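Local coordinates for ancillary protein 2 (Streptococcus pyogenes, PDB 4C0Z) that is a component of the streptococcal pilus tip and can bind host-cell surface targets covalently through reactive thioester bonds, so mediating adhesion, at residues I[51-63]-I[127-141]. Sequence-based numbering, arbitrary orientation.
Sequences YQAYCFNLTKHFP and ILVTQNAIWYYTDSS. With SPD (spermidine), chain B.
The thioester site of this N-terminal adhesin domain lies where barrel strand 51-56 runs beside helix 123-138; the axes of 54-56 and 127-138 approach to 8.4 Å at 30°. Cys55, which forms the isoglutamyl thioester with Gln204, has both backbone polar groups gripped by one amide. Cys55 N donates to Gln131 OE1 (3.0 Å, 161°) on a lone pair in the carbonyl plane, whereas Gln131 NE2 gives a more bent bond to Cys55 O (2.9 Å). Gln131 reaches the strand because CG stands opposite its own backbone N (chi1 -178°) and the chain then bends at chi2. Its CG also lies over the rim of one face of the Trp135 indole, and Leu58 CD2 packs on the opposite face, 3.5 Å from the centroid of the five-membered ring. Cys55 SG sits at the edge of that indole, 3.6 Å from Trp135 CZ2. The same CZ2 approaches spermidine C9, while Phe62 lays a ring face over spermidine C7 and stacks on His39. Just past the helix, Asp139 receives two backbone amides at the start of the 57-60 type I turn: Asn57 N meets the syn lone pair of OD1 at 3.0 Å, and Leu58 N reaches OD2 from above the carboxylate plane. Nearer the N-terminal end of the helix, Thr130 CG2 makes a CH-pi contact with a Tyr54 face, 3.9 Å from the centroid, and Tyr54 OH is hydrogen-bonded to Tyr110 O. The Gln131 amide thus fixes the backbone at Cys55, with the sulfur at the indole edge, and the Asp139 carboxylate, held by two N-H groups, fixes the start of the turn lining the spermidine pocket.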
loop_
_atom_site.group_PDB
_atom_site.type_symbol
_atom_site.label_atom_id
_atom_site.label_comp_id
_atom_site.label_asym_id
_atom_site.label_seq_id
_atom_site.Cartn_x
_atom_site.Cartn_y
_atom_site.Cartn_z
ATOM N N TYR I 51 5.770 12.004 18.621
ATOM C CA TYR I 51 5.235 10.710 19.031
ATOM C C TYR I 51 5.487 9.721 17.894
ATOM O O TYR I 51 5.259 10.073 16.742
ATOM C CB TYR I 51 3.730 10.834 19.340
ATOM C CG TYR I 51 3.439 11.759 20.501
ATOM C CD1 TYR I 51 3.260 13.127 20.305
ATOM C CD2 TYR I 51 3.410 11.279 21.808
ATOM C CE1 TYR I 51 3.032 13.988 21.379
ATOM C CE2 TYR I 51 3.175 12.127 22.886
ATOM C CZ TYR I 51 2.988 13.482 22.668
ATOM O OH TYR I 51 2.762 14.321 23.737
ATOM N N GLN I 52 5.993 8.507 18.207
ATOM C CA GLN I 52 6.230 7.470 17.193
ATOM C C GLN I 52 4.866 7.075 16.610
ATOM O O GLN I 52 3.936 6.775 17.364
ATOM C CB GLN I 52 6.951 6.229 17.799
ATOM C CG GLN I 52 7.345 5.170 16.762
ATOM C CD GLN I 52 8.425 5.658 15.819
ATOM O OE1 GLN I 52 9.446 6.185 16.252
ATOM N NE2 GLN I 52 8.228 5.502 14.511
ATOM N N ALA I 53 4.734 7.158 15.282
ATOM C CA ALA I 53 3.488 6.823 14.587
ATOM C C ALA I 53 3.679 5.685 13.602
ATOM O O ALA I 53 4.796 5.421 13.158
ATOM C CB ALA I 53 2.933 8.043 13.868
ATOM N N TYR I 54 2.577 4.983 13.303
ATOM C CA TYR I 54 2.506 3.892 12.336
ATOM C C TYR I 54 1.291 4.164 11.475
ATOM O O TYR I 54 0.282 4.681 11.969
ATOM C CB TYR I 54 2.431 2.517 13.038
ATOM C CG TYR I 54 3.728 2.175 13.742
ATOM C CD1 TYR I 54 4.790 1.604 13.046
ATOM C CD2 TYR I 54 3.933 2.522 15.081
ATOM C CE1 TYR I 54 6.014 1.353 13.666
ATOM C CE2 TYR I 54 5.146 2.250 15.726
ATOM C CZ TYR I 54 6.187 1.668 15.012
ATOM O OH TYR I 54 7.379 1.364 15.637
ATOM N N CYS I 55 1.392 3.851 10.187
ATOM C CA CYS I 55 0.317 4.110 9.246
ATOM C C CYS I 55 -0.599 2.926 9.028
ATOM O O CYS I 55 -0.250 1.790 9.354
ATOM C CB CYS I 55 0.879 4.623 7.922
ATOM S SG CYS I 55 1.901 3.422 7.043
ATOM N N PHE I 56 -1.754 3.203 8.417
ATOM C CA PHE I 56 -2.723 2.228 7.932
ATOM C C PHE I 56 -3.382 2.779 6.674
ATOM O O PHE I 56 -3.164 3.949 6.370
ATOM C CB PHE I 56 -3.687 1.731 9.007
ATOM C CG PHE I 56 -4.640 2.693 9.657
ATOM C CD1 PHE I 56 -4.224 3.496 10.716
ATOM C CD2 PHE I 56 -5.989 2.680 9.330
ATOM C CE1 PHE I 56 -5.134 4.310 11.396
ATOM C CE2 PHE I 56 -6.899 3.499 10.009
ATOM C CZ PHE I 56 -6.467 4.301 11.042
ATOM N N ASN I 57 -4.143 1.944 5.918
ATOM C CA ASN I 57 -4.747 2.218 4.599
ATOM C C ASN I 57 -3.647 2.076 3.551
ATOM O O ASN I 57 -3.101 3.070 3.064
ATOM C CB ASN I 57 -5.427 3.578 4.484
ATOM C CG ASN I 57 -6.419 3.892 5.585
ATOM O OD1 ASN I 57 -6.208 4.781 6.396
ATOM N ND2 ASN I 57 -7.519 3.204 5.625
ATOM N N LEU I 58 -3.301 0.824 3.221
ATOM C CA LEU I 58 -2.238 0.503 2.269
ATOM C C LEU I 58 -2.420 1.075 0.876
ATOM O O LEU I 58 -1.436 1.234 0.162
ATOM C CB LEU I 58 -2.027 -1.019 2.185
ATOM C CG LEU I 58 -1.401 -1.699 3.385
ATOM C CD1 LEU I 58 -1.358 -3.206 3.165
ATOM C CD2 LEU I 58 -0.003 -1.168 3.628
ATOM N N THR I 59 -3.653 1.357 0.463
ATOM C CA THR I 59 -3.903 1.841 -0.897
ATOM C C THR I 59 -3.848 3.375 -0.975
ATOM O O THR I 59 -4.043 3.923 -2.051
ATOM C CB THR I 59 -5.204 1.241 -1.484
ATOM O OG1 THR I 59 -6.310 1.815 -0.803
ATOM C CG2 THR I 59 -5.265 -0.266 -1.364
ATOM N N LYS I 60 -3.547 4.056 0.141
ATOM C CA LYS I 60 -3.418 5.523 0.200
ATOM C C LYS I 60 -1.955 5.943 0.233
ATOM O O LYS I 60 -1.092 5.076 0.256
ATOM C CB LYS I 60 -4.245 6.122 1.355
ATOM C CG LYS I 60 -5.737 5.899 1.108
ATOM C CD LYS I 60 -6.570 6.408 2.242
ATOM C CE LYS I 60 -8.029 6.270 1.875
ATOM N NZ LYS I 60 -8.874 7.183 2.686
ATOM N N HIS I 61 -1.667 7.253 0.151
ATOM C CA HIS I 61 -0.295 7.762 0.090
ATOM C C HIS I 61 0.366 7.801 1.445
ATOM O O HIS I 61 -0.260 8.188 2.433
ATOM C CB HIS I 61 -0.249 9.188 -0.496
ATOM C CG HIS I 61 -0.428 9.272 -1.974
ATOM N ND1 HIS I 61 0.617 9.042 -2.840
ATOM C CD2 HIS I 61 -1.529 9.596 -2.692
ATOM C CE1 HIS I 61 0.113 9.189 -4.055
ATOM N NE2 HIS I 61 -1.170 9.552 -4.015
ATOM N N PHE I 62 1.677 7.483 1.472
ATOM C CA PHE I 62 2.483 7.613 2.684
ATOM C C PHE I 62 2.514 9.102 3.065
ATOM O O PHE I 62 2.534 9.933 2.163
ATOM C CB PHE I 62 3.955 7.212 2.392
ATOM C CG PHE I 62 4.305 5.752 2.576
ATOM C CD1 PHE I 62 4.334 5.184 3.843
ATOM C CD2 PHE I 62 4.670 4.965 1.481
ATOM C CE1 PHE I 62 4.658 3.838 4.013
ATOM C CE2 PHE I 62 5.016 3.632 1.656
ATOM C CZ PHE I 62 5.007 3.076 2.932
ATOM N N PRO I 63 2.588 9.479 4.365
ATOM C CA PRO I 63 2.788 10.904 4.689
ATOM C C PRO I 63 4.117 11.377 4.059
ATOM O O PRO I 63 5.070 10.598 3.933
ATOM C CB PRO I 63 2.848 10.909 6.227
ATOM C CG PRO I 63 2.197 9.615 6.645
ATOM C CD PRO I 63 2.606 8.647 5.584
ATOM N N ILE I 127 11.242 -0.637 13.571
ATOM C CA ILE I 127 10.074 0.135 13.113
ATOM C C ILE I 127 9.391 -0.646 11.965
ATOM O O ILE I 127 8.173 -0.802 11.962
ATOM C CB ILE I 127 10.464 1.570 12.660
ATOM C CG1 ILE I 127 10.852 2.429 13.854
ATOM C CG2 ILE I 127 9.315 2.229 11.885
ATOM C CD1 ILE I 127 11.744 3.639 13.532
ATOM N N LEU I 128 10.189 -1.151 11.021
ATOM C CA LEU I 128 9.707 -1.932 9.883
ATOM C C LEU I 128 8.929 -3.197 10.342
ATOM O O LEU I 128 7.870 -3.472 9.806
ATOM C CB LEU I 128 10.893 -2.293 8.972
ATOM C CG LEU I 128 10.544 -2.764 7.590
ATOM C CD1 LEU I 128 11.467 -2.152 6.571
ATOM C CD2 LEU I 128 10.635 -4.266 7.505
ATOM N N VAL I 129 9.438 -3.930 11.343
ATOM C CA VAL I 129 8.770 -5.116 11.907
ATOM C C VAL I 129 7.439 -4.697 12.550
ATOM O O VAL I 129 6.398 -5.303 12.251
ATOM C CB VAL I 129 9.669 -5.894 12.906
ATOM C CG1 VAL I 129 8.887 -6.971 13.653
ATOM C CG2 VAL I 129 10.853 -6.515 12.193
ATOM N N THR I 130 7.478 -3.661 13.411
ATOM C CA THR I 130 6.299 -3.131 14.106
ATOM C C THR I 130 5.216 -2.708 13.103
ATOM O O THR I 130 4.053 -3.098 13.254
ATOM C CB THR I 130 6.690 -2.006 15.063
ATOM O OG1 THR I 130 7.802 -2.437 15.852
ATOM C CG2 THR I 130 5.537 -1.581 15.969
ATOM N N GLN I 131 5.614 -1.951 12.070
ATOM C CA GLN I 131 4.723 -1.487 11.008
ATOM C C GLN I 131 4.034 -2.648 10.287
ATOM O O GLN I 131 2.826 -2.583 10.040
ATOM C CB GLN I 131 5.464 -0.563 10.030
ATOM C CG GLN I 131 4.585 0.009 8.897
ATOM C CD GLN I 131 3.516 0.926 9.422
ATOM O OE1 GLN I 131 3.764 2.103 9.652
ATOM N NE2 GLN I 131 2.315 0.401 9.668
ATOM N N ASN I 132 4.805 -3.706 9.979
ATOM C CA ASN I 132 4.294 -4.917 9.343
ATOM C C ASN I 132 3.304 -5.657 10.227
ATOM O O ASN I 132 2.299 -6.133 9.717
ATOM C CB ASN I 132 5.427 -5.806 8.853
ATOM C CG ASN I 132 5.823 -5.421 7.445
ATOM O OD1 ASN I 132 5.344 -6.007 6.491
ATOM N ND2 ASN I 132 6.588 -4.341 7.264
ATOM N N ALA I 133 3.533 -5.676 11.553
ATOM C CA ALA I 133 2.610 -6.275 12.517
ATOM C C ALA I 133 1.315 -5.424 12.603
ATOM O O ALA I 133 0.215 -5.979 12.631
ATOM C CB ALA I 133 3.275 -6.397 13.877
ATOM N N ILE I 134 1.448 -4.089 12.576
ATOM C CA ILE I 134 0.307 -3.159 12.550
ATOM C C ILE I 134 -0.574 -3.392 11.293
ATOM O O ILE I 134 -1.791 -3.573 11.428
ATOM C CB ILE I 134 0.779 -1.672 12.679
ATOM C CG1 ILE I 134 1.322 -1.357 14.131
ATOM C CG2 ILE I 134 -0.313 -0.675 12.239
ATOM C CD1 ILE I 134 0.291 -1.422 15.280
ATOM N N TRP I 135 0.053 -3.435 10.099
ATOM C CA TRP I 135 -0.634 -3.660 8.816
ATOM C C TRP I 135 -1.384 -4.973 8.779
ATOM O O TRP I 135 -2.434 -5.039 8.141
ATOM C CB TRP I 135 0.333 -3.597 7.629
ATOM C CG TRP I 135 0.783 -2.221 7.269
ATOM C CD1 TRP I 135 0.068 -1.068 7.375
ATOM C CD2 TRP I 135 2.001 -1.876 6.597
ATOM N NE1 TRP I 135 0.789 -0.021 6.874
ATOM C CE2 TRP I 135 1.983 -0.485 6.392
ATOM C CE3 TRP I 135 3.121 -2.608 6.176
ATOM C CZ2 TRP I 135 3.037 0.193 5.792
ATOM C CZ3 TRP I 135 4.169 -1.935 5.595
ATOM C CH2 TRP I 135 4.114 -0.556 5.381
ATOM N N TYR I 136 -0.853 -6.016 9.460
ATOM C CA TYR I 136 -1.496 -7.317 9.559
ATOM C C TYR I 136 -2.917 -7.135 10.148
ATOM O O TYR I 136 -3.861 -7.763 9.679
ATOM C CB TYR I 136 -0.641 -8.263 10.442
ATOM C CG TYR I 136 -1.259 -9.623 10.674
ATOM C CD1 TYR I 136 -1.174 -10.624 9.712
ATOM C CD2 TYR I 136 -1.916 -9.916 11.862
ATOM C CE1 TYR I 136 -1.736 -11.882 9.926
ATOM C CE2 TYR I 136 -2.487 -11.169 12.085
ATOM C CZ TYR I 136 -2.399 -12.146 11.113
ATOM O OH TYR I 136 -2.972 -13.373 11.316
ATOM N N TYR I 137 -3.065 -6.248 11.149
ATOM C CA TYR I 137 -4.361 -6.009 11.786
ATOM C C TYR I 137 -5.181 -4.911 11.124
ATOM O O TYR I 137 -6.378 -5.096 10.929
ATOM C CB TYR I 137 -4.199 -5.741 13.291
ATOM C CG TYR I 137 -3.863 -6.999 14.063
ATOM C CD1 TYR I 137 -4.847 -7.940 14.364
ATOM C CD2 TYR I 137 -2.553 -7.283 14.437
ATOM C CE1 TYR I 137 -4.532 -9.125 15.029
ATOM C CE2 TYR I 137 -2.230 -8.451 15.129
ATOM C CZ TYR I 137 -3.222 -9.369 15.421
ATOM O OH TYR I 137 -2.878 -10.521 16.080
ATOM N N THR I 138 -4.564 -3.782 10.795
ATOM C CA THR I 138 -5.289 -2.638 10.231
ATOM C C THR I 138 -5.749 -2.820 8.785
ATOM O O THR I 138 -6.759 -2.236 8.384
ATOM C CB THR I 138 -4.436 -1.380 10.319
ATOM O OG1 THR I 138 -3.277 -1.541 9.504
ATOM C CG2 THR I 138 -4.077 -1.008 11.743
ATOM N N ASP I 139 -4.987 -3.584 7.996
ATOM C CA ASP I 139 -5.247 -3.758 6.570
ATOM C C ASP I 139 -5.363 -5.210 6.138
ATOM O O ASP I 139 -5.416 -5.476 4.939
ATOM C CB ASP I 139 -4.127 -3.058 5.789
ATOM C CG ASP I 139 -4.267 -1.559 5.798
ATOM O OD1 ASP I 139 -3.752 -0.919 6.748
ATOM O OD2 ASP I 139 -4.964 -1.026 4.906
ATOM N N SER I 140 -5.418 -6.139 7.100
ATOM C CA SER I 140 -5.474 -7.591 6.865
ATOM C C SER I 140 -4.373 -8.026 5.872
ATOM O O SER I 140 -4.640 -8.807 4.950
ATOM C CB SER I 140 -6.871 -8.039 6.420
ATOM O OG SER I 140 -7.863 -7.665 7.360
ATOM N N SER I 141 -3.146 -7.468 6.027
ATOM C CA SER I 141 -2.052 -7.830 5.128
ATOM C C SER I 141 -1.660 -9.286 5.339
ATOM O O SER I 141 -1.642 -9.773 6.475
ATOM C CB SER I 141 -0.868 -6.882 5.246
ATOM O OG SER I 141 -0.134 -7.132 6.430
HETATM N N1 SPD B . 1.635 0.964 -4.573
HETATM C C2 SPD B . 0.197 1.138 -4.411
HETATM C C3 SPD B . -0.125 1.697 -3.014
HETATM C C4 SPD B . 0.872 2.753 -2.569
HETATM C C5 SPD B . 0.557 3.050 -1.107
HETATM N N6 SPD B . 1.748 2.986 -0.277
HETATM C C7 SPD B . 1.480 3.441 1.115
HETATM C C8 SPD B . 1.420 2.212 2.081
HETATM C C9 SPD B . 1.100 2.684 3.532
HETATM N N10 SPD B . -0.040 3.605 3.604
#